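Local coordinates for protein phosphotransferase ChpT (Brucella abortus, PDB 4QPK), which relays phosphoryl groups as a dimeric histidine phosphotransferase in the phosphorelay that controls growth, division and intracellular survival of the bacterium, at residues R90-I101 against V121-E129. Numbering follows the deposited sequence.
Sequences RNASARLQFARI and VATEYFRNE. With NA (sodium ion), chain E; GOL (glycerol), chain F.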
ATOM      1  N   ARG B  90       4.917 -10.854  12.716  1.00 16.00           N
ATOM      2  CA  ARG B  90       4.262  -9.886  13.606  1.00 17.86           C
ATOM      3  C   ARG B  90       4.636  -8.455  13.223  1.00 17.68           C
ATOM      4  O   ARG B  90       3.787  -7.560  13.230  1.00 16.25           O
ATOM      5  CB  ARG B  90       4.611 -10.156  15.071  1.00 17.65           C
ATOM      6  CG  ARG B  90       3.849  -9.250  16.023  1.00 23.30           C
ATOM      7  CD  ARG B  90       4.082  -9.598  17.489  1.00 35.02           C
ATOM      8  NE  ARG B  90       3.316  -8.691  18.341  1.00 31.52           N
ATOM      9  CZ  ARG B  90       3.238  -8.773  19.665  1.00 43.96           C
ATOM     10  NH1 ARG B  90       3.868  -9.745  20.315  1.00 38.46           N
ATOM     11  NH2 ARG B  90       2.508  -7.888  20.337  1.00 36.47           N
ATOM     12  N   ASN B  91       5.902  -8.254  12.881  1.00 16.00           N
ATOM     13  CA  ASN B  91       6.400  -6.966  12.403  1.00 15.29           C
ATOM     14  C   ASN B  91       5.676  -6.527  11.125  1.00 15.96           C
ATOM     15  O   ASN B  91       5.132  -5.433  11.055  1.00 16.49           O
ATOM     16  CB  ASN B  91       7.911  -7.086  12.175  1.00 18.64           C
ATOM     17  CG  ASN B  91       8.572  -5.781  11.803  1.00 22.06           C
ATOM     18  OD1 ASN B  91       8.063  -5.011  10.991  1.00 21.48           O
ATOM     19  ND2 ASN B  91       9.752  -5.544  12.370  1.00 22.42           N
ATOM     20  N   ALA B  92       5.627  -7.408  10.136  1.00 14.64           N
ATOM     21  CA  ALA B  92       4.957  -7.104   8.874  1.00 13.70           C
ATOM     22  C   ALA B  92       3.478  -6.767   9.106  1.00 13.76           C
ATOM     23  O   ALA B  92       2.955  -5.784   8.558  1.00 15.37           O
ATOM     24  CB  ALA B  92       5.091  -8.286   7.913  1.00 13.88           C
ATOM     25  N   SER B  93       2.830  -7.568   9.949  1.00 13.56           N
ATOM     26  CA  SER B  93       1.408  -7.367  10.258  1.00 14.39           C
ATOM     27  C   SER B  93       1.193  -6.003  10.899  1.00 16.70           C
ATOM     28  O   SER B  93       0.273  -5.270  10.522  1.00 16.22           O
ATOM     29  CB  SER B  93       0.893  -8.468  11.194  1.00 19.26           C
ATOM     30  OG  SER B  93      -0.520  -8.364  11.388  1.00 22.28           O
ATOM     31  N   ALA B  94       2.053  -5.659  11.857  1.00 15.39           N
ATOM     32  CA  ALA B  94       1.913  -4.387  12.568  1.00 16.76           C
ATOM     33  C   ALA B  94       2.060  -3.222  11.602  1.00 14.90           C
ATOM     34  O   ALA B  94       1.331  -2.247  11.691  1.00 15.65           O
ATOM     35  CB  ALA B  94       2.930  -4.273  13.706  1.00 16.92           C
ATOM     36  N   ARG B  95       2.992  -3.332  10.662  1.00 14.40           N
ATOM     37  CA  ARG B  95       3.199  -2.242   9.723  1.00 15.90           C
ATOM     38  C   ARG B  95       2.010  -2.108   8.758  1.00 15.07           C
ATOM     39  O   ARG B  95       1.585  -1.001   8.452  1.00 16.71           O
ATOM     40  CB  ARG B  95       4.516  -2.440   8.963  1.00 17.63           C
ATOM     41  CG  ARG B  95       5.699  -2.227   9.881  1.00 21.08           C
ATOM     42  CD  ARG B  95       7.046  -2.358   9.201  1.00 29.31           C
ATOM     43  NE  ARG B  95       8.071  -2.311  10.233  1.00 30.99           N
ATOM     44  CZ  ARG B  95       8.504  -1.185  10.791  1.00 40.75           C
ATOM     45  NH1 ARG B  95       8.018  -0.021  10.397  1.00 39.73           N
ATOM     46  NH2 ARG B  95       9.416  -1.221  11.750  1.00 36.03           N
ATOM     47  N   LEU B  96       1.464  -3.239   8.308  1.00 13.92           N
ATOM     48  CA  LEU B  96       0.309  -3.225   7.402  1.00 16.48           C
ATOM     49  C   LEU B  96      -0.944  -2.679   8.098  1.00 16.54           C
ATOM     50  O   LEU B  96      -1.704  -1.897   7.516  1.00 14.72           O
ATOM     51  CB  LEU B  96       0.082  -4.633   6.830  1.00 14.66           C
ATOM     52  CG  LEU B  96       1.169  -5.015   5.805  1.00 14.91           C
ATOM     53  CD1 LEU B  96       1.255  -6.548   5.625  1.00 18.15           C
ATOM     54  CD2 LEU B  96       0.976  -4.337   4.441  1.00 18.92           C
ATOM     55  N   GLN B  97      -1.178  -3.101   9.339  1.00 16.06           N
ATOM     56  CA  GLN B  97      -2.355  -2.611  10.062  1.00 16.59           C
ATOM     57  C   GLN B  97      -2.239  -1.105  10.345  1.00 16.39           C
ATOM     58  O   GLN B  97      -3.230  -0.375  10.275  1.00 15.72           O
ATOM     59  CB  GLN B  97      -2.558  -3.376  11.376  1.00 17.28           C
ATOM     60  CG  GLN B  97      -2.919  -4.862  11.230  1.00 16.76           C
ATOM     61  CD  GLN B  97      -4.245  -5.081  10.505  1.00 32.30           C
ATOM     62  OE1 GLN B  97      -5.103  -4.207  10.487  1.00 28.77           O
ATOM     63  NE2 GLN B  97      -4.427  -6.269   9.940  1.00 38.71           N
ATOM     64  N   PHE B  98      -1.031  -0.642  10.655  1.00 12.82           N
ATOM     65  CA  PHE B  98      -0.831   0.779  10.890  1.00 16.69           C
ATOM     66  C   PHE B  98      -1.056   1.547   9.591  1.00 17.25           C
ATOM     67  O   PHE B  98      -1.777   2.537   9.565  1.00 15.01           O
ATOM     68  CB  PHE B  98       0.571   1.026  11.457  1.00 14.54           C
ATOM     69  CG  PHE B  98       0.837   2.455  11.825  1.00 15.69           C
ATOM     70  CD1 PHE B  98       1.296   3.348  10.866  1.00 16.99           C
ATOM     71  CD2 PHE B  98       0.637   2.902  13.126  1.00 16.49           C
ATOM     72  CE1 PHE B  98       1.546   4.676  11.195  1.00 20.37           C
ATOM     73  CE2 PHE B  98       0.898   4.235  13.464  1.00 18.67           C
ATOM     74  CZ  PHE B  98       1.348   5.118  12.483  1.00 18.11           C
ATOM     75  N   ALA B  99      -0.487   1.046   8.502  1.00 14.96           N
ATOM     76  CA  ALA B  99      -0.628   1.709   7.201  1.00 15.14           C
ATOM     77  C   ALA B  99      -2.088   1.770   6.746  1.00 14.69           C
ATOM     78  O   ALA B  99      -2.509   2.763   6.149  1.00 16.06           O
ATOM     79  CB  ALA B  99       0.217   0.997   6.160  1.00 16.64           C
ATOM     80  N   ARG B 100      -2.844   0.724   7.056  1.00 15.94           N
ATOM     81  CA  ARG B 100      -4.256   0.616   6.684  1.00 17.79           C
ATOM     82  C   ARG B 100      -5.071   1.830   7.154  1.00 19.56           C
ATOM     83  O   ARG B 100      -5.993   2.288   6.462  1.00 17.58           O
ATOM     84  CB  ARG B 100      -4.825  -0.678   7.290  1.00 21.51           C
ATOM     85  CG  ARG B 100      -5.966  -1.337   6.563  1.00 42.91           C
ATOM     86  CD  ARG B 100      -6.333  -2.634   7.286  1.00 37.07           C
ATOM     87  NE  ARG B 100      -7.772  -2.908   7.324  1.00 42.94           N
ATOM     88  CZ  ARG B 100      -8.581  -2.609   8.341  1.00 49.88           C
ATOM     89  NH1 ARG B 100      -8.112  -1.991   9.422  1.00 42.59           N
ATOM     90  NH2 ARG B 100      -9.872  -2.916   8.268  1.00 48.99           N
ATOM     91  N   ILE B 101      -4.727   2.346   8.333  1.00 14.94           N
ATOM     92  CA  ILE B 101      -5.409   3.507   8.899  1.00 16.30           C
ATOM     93  C   ILE B 101      -4.643   4.803   8.615  1.00 17.63           C
ATOM     94  O   ILE B 101      -5.252   5.795   8.230  1.00 21.46           O
ATOM     95  CB  ILE B 101      -5.605   3.355  10.433  1.00 14.03           C
ATOM     96  CG1 ILE B 101      -6.349   2.052  10.740  1.00 17.25           C
ATOM     97  CG2 ILE B 101      -6.405   4.541  11.006  1.00 18.65           C
ATOM     98  CD1 ILE B 101      -6.685   1.854  12.229  1.00 23.49           C
ATOM     99  N   VAL B 121      -3.420   0.233  16.715  1.00 15.44           N
ATOM    100  CA  VAL B 121      -2.441  -0.039  15.663  1.00 13.64           C
ATOM    101  C   VAL B 121      -1.155   0.729  15.950  1.00 13.54           C
ATOM    102  O   VAL B 121      -0.071   0.263  15.611  1.00 15.89           O
ATOM    103  CB  VAL B 121      -2.974   0.288  14.223  1.00 17.26           C
ATOM    104  CG1 VAL B 121      -4.224  -0.544  13.923  1.00 16.63           C
ATOM    105  CG2 VAL B 121      -3.247   1.800  14.018  1.00 14.91           C
ATOM    106  N   ALA B 122      -1.251   1.889  16.591  1.00 14.91           N
ATOM    107  CA  ALA B 122      -0.019   2.618  16.921  1.00 14.76           C
ATOM    108  C   ALA B 122       0.801   1.872  17.984  1.00 16.70           C
ATOM    109  O   ALA B 122       2.025   1.789  17.900  1.00 15.11           O
ATOM    110  CB  ALA B 122      -0.339   4.026  17.397  1.00 14.58           C
ATOM    111  N   THR B 123       0.121   1.352  18.998  1.00 15.18           N
ATOM    112  CA  THR B 123       0.821   0.657  20.078  1.00 17.37           C
ATOM    113  C   THR B 123       1.546  -0.586  19.552  1.00 17.61           C
ATOM    114  O   THR B 123       2.704  -0.837  19.891  1.00 16.34           O
ATOM    115  CB  THR B 123      -0.162   0.291  21.203  1.00 16.70           C
ATOM    116  OG1 THR B 123      -0.740   1.502  21.701  1.00 17.11           O
ATOM    117  CG2 THR B 123       0.560  -0.439  22.347  1.00 17.84           C
ATOM    118  N   GLU B 124       0.877  -1.345  18.694  1.00 15.42           N
ATOM    119  CA  GLU B 124       1.487  -2.541  18.122  1.00 16.85           C
ATOM    120  C   GLU B 124       2.641  -2.162  17.173  1.00 16.94           C
ATOM    121  O   GLU B 124       3.680  -2.838  17.124  1.00 16.97           O
ATOM    122  CB  GLU B 124       0.415  -3.368  17.393  1.00 16.55           C
ATOM    123  CG  GLU B 124       0.873  -4.661  16.732  1.00 20.50           C
ATOM    124  CD  GLU B 124       1.466  -5.668  17.704  1.00 31.73           C
ATOM    125  OE1 GLU B 124       1.240  -5.548  18.939  1.00 23.69           O
ATOM    126  OE2 GLU B 124       2.115  -6.622  17.215  1.00 29.41           O
ATOM    127  N   TYR B 125       2.456  -1.082  16.419  1.00 15.77           N
ATOM    128  CA  TYR B 125       3.492  -0.596  15.520  1.00 15.94           C
ATOM    129  C   TYR B 125       4.762  -0.270  16.306  1.00 19.44           C
ATOM    130  O   TYR B 125       5.857  -0.674  15.920  1.00 16.91           O
ATOM    131  CB  TYR B 125       3.003   0.643  14.753  1.00 15.88           C
ATOM    132  CG  TYR B 125       3.997   1.240  13.777  1.00 17.00           C
ATOM    133  CD1 TYR B 125       4.093   0.764  12.483  1.00 21.26           C
ATOM    134  CD2 TYR B 125       4.819   2.295  14.154  1.00 18.40           C
ATOM    135  CE1 TYR B 125       4.988   1.316  11.585  1.00 29.84           C
ATOM    136  CE2 TYR B 125       5.726   2.850  13.261  1.00 22.78           C
ATOM    137  CZ  TYR B 125       5.800   2.357  11.977  1.00 26.35           C
ATOM    138  OH  TYR B 125       6.694   2.909  11.076  1.00 29.12           O
ATOM    139  N   PHE B 126       4.616   0.454  17.413  1.00 17.47           N
ATOM    140  CA  PHE B 126       5.809   0.911  18.136  1.00 19.40           C
ATOM    141  C   PHE B 126       6.481  -0.180  18.951  1.00 24.03           C
ATOM    142  O   PHE B 126       7.585   0.010  19.448  1.00 22.19           O
ATOM    143  CB  PHE B 126       5.490   2.127  19.006  1.00 17.78           C
ATOM    144  CG  PHE B 126       5.580   3.406  18.253  1.00 17.90           C
ATOM    145  CD1 PHE B 126       4.497   3.886  17.541  1.00 18.86           C
ATOM    146  CD2 PHE B 126       6.786   4.107  18.199  1.00 22.47           C
ATOM    147  CE1 PHE B 126       4.593   5.065  16.808  1.00 21.08           C
ATOM    148  CE2 PHE B 126       6.894   5.286  17.471  1.00 25.81           C
ATOM    149  CZ  PHE B 126       5.791   5.765  16.770  1.00 25.87           C
ATOM    150  N   ARG B 127       5.826  -1.326  19.073  1.00 20.56           N
ATOM    151  CA  ARG B 127       6.513  -2.517  19.566  1.00 28.25           C
ATOM    152  C   ARG B 127       7.719  -2.845  18.674  1.00 33.43           C
ATOM    153  O   ARG B 127       8.711  -3.411  19.143  1.00 34.89           O
ATOM    154  CB  ARG B 127       5.562  -3.702  19.604  1.00 30.25           C
ATOM    155  CG  ARG B 127       4.588  -3.683  20.748  1.00 37.83           C
ATOM    156  CD  ARG B 127       3.983  -5.058  20.935  1.00 43.86           C
ATOM    157  NE  ARG B 127       5.002  -6.092  21.080  1.00 48.54           N
ATOM    158  CZ  ARG B 127       5.389  -6.606  22.246  1.00 66.25           C
ATOM    159  NH1 ARG B 127       4.836  -6.185  23.379  1.00 65.41           N
ATOM    160  NH2 ARG B 127       6.324  -7.548  22.282  1.00 60.03           N
ATOM    161  N   ASN B 128       7.636  -2.490  17.390  1.00 28.23           N
ATOM    162  CA  ASN B 128       8.740  -2.680  16.449  1.00 33.48           C
ATOM    163  C   ASN B 128       9.508  -1.404  16.125  1.00 36.37           C
ATOM    164  O   ASN B 128      10.099  -1.286  15.049  1.00 38.77           O
ATOM    165  CB  ASN B 128       8.243  -3.296  15.145  1.00 35.80           C
ATOM    166  CG  ASN B 128       7.481  -4.579  15.367  1.00 30.32           C
ATOM    167  OD1 ASN B 128       8.063  -5.622  15.657  1.00 45.72           O
ATOM    168  ND2 ASN B 128       6.172  -4.513  15.211  1.00 36.57           N
ATOM    169  N   GLU B 129       9.436  -0.418  17.008  1.00 27.13           N
ATOM    170  CA  GLU B 129      10.238   0.786  16.841  1.00 29.75           C
ATOM    171  C   GLU B 129      11.049   1.038  18.114  1.00 25.23           C
ATOM    172  O   GLU B 129      10.777   0.447  19.158  1.00 35.34           O
ATOM    173  CB  GLU B 129       9.372   2.000  16.509  1.00 33.77           C
ATOM    174  CG  GLU B 129       8.668   1.902  15.163  1.00 28.37           C
ATOM    175  CD  GLU B 129       9.624   1.987  13.978  1.00 37.96           C
ATOM    176  OE1 GLU B 129      10.588   2.779  14.028  1.00 32.93           O
ATOM    177  OE2 GLU B 129       9.392   1.270  12.980  1.00 42.16           O
TER
HETATM  178 NA    NA E 301       4.807  -5.536  16.584  1.00 40.02          NA
HETATM  179  C1  GOL F 302       4.011   1.567   6.266  1.00 35.90           C
HETATM  180  O1  GOL F 302       4.639   2.603   5.543  1.00 30.66           O
HETATM  181  C2  GOL F 302       4.041   1.941   7.739  1.00 31.83           C
HETATM  182  O2  GOL F 302       3.088   1.203   8.468  1.00 31.24           O
HETATM  183  C3  GOL F 302       5.414   1.603   8.290  1.00 37.84           C
HETATM  184  O3  GOL F 302       6.061   2.813   8.590  1.00 37.85           O
HETATM  185  O   HOH W   1       1.406  -7.468  14.701  1.00 22.59           O
HETATM  186  O   HOH W   2      -0.132  -2.070  14.067  1.00 16.01           O
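Phe-98 and Tyr-125 lay their rings face to face between helix segments 90-101 and 121-126, which run roughly antiparallel, 145° between their N-to-C directions. The ring centroids are 4.4 Å apart, the planes tilted by 28°. With CG anti to N in both, each ring reaches across the seam to stack on the other, and Phe-98 turns its CD2/CE2 edge against Val-121 O and Ala-122 CA. Beside it, Val-121 pushes CG1 to 3.8 Å from Ile-101 CD1. Ala-94 is the small bump at mid-contact: its CB fits the dip between Glu-124 CG (3.7 Å), Tyr-125 CA and Asn-128 ND2, and a water joins Ala-94 O to Val-121 O. Farther along, the extended Arg-90 grips Glu-124 side-on, NE to OE2 (2.6 Å) and NH2 to OE1 (3.0 Å), the two groups nearly coplanar, while Arg-127 stacks on one guanidinium face. Glu-124 OE2 also reaches a sodium ion shared with Asn-128. At the other flank, Asn-91 OD1 takes the NE hydrogen of Arg-95, whose NH2 meets Glu-129 OE2 at 2.8 Å. Leu-155 of helix 144-160 packs against Tyr-125. The seam is a DHp-to-CA-like domain junction, in a protein whose second domain resembles the kinase CA domain but lacks regions needed to bind ATP.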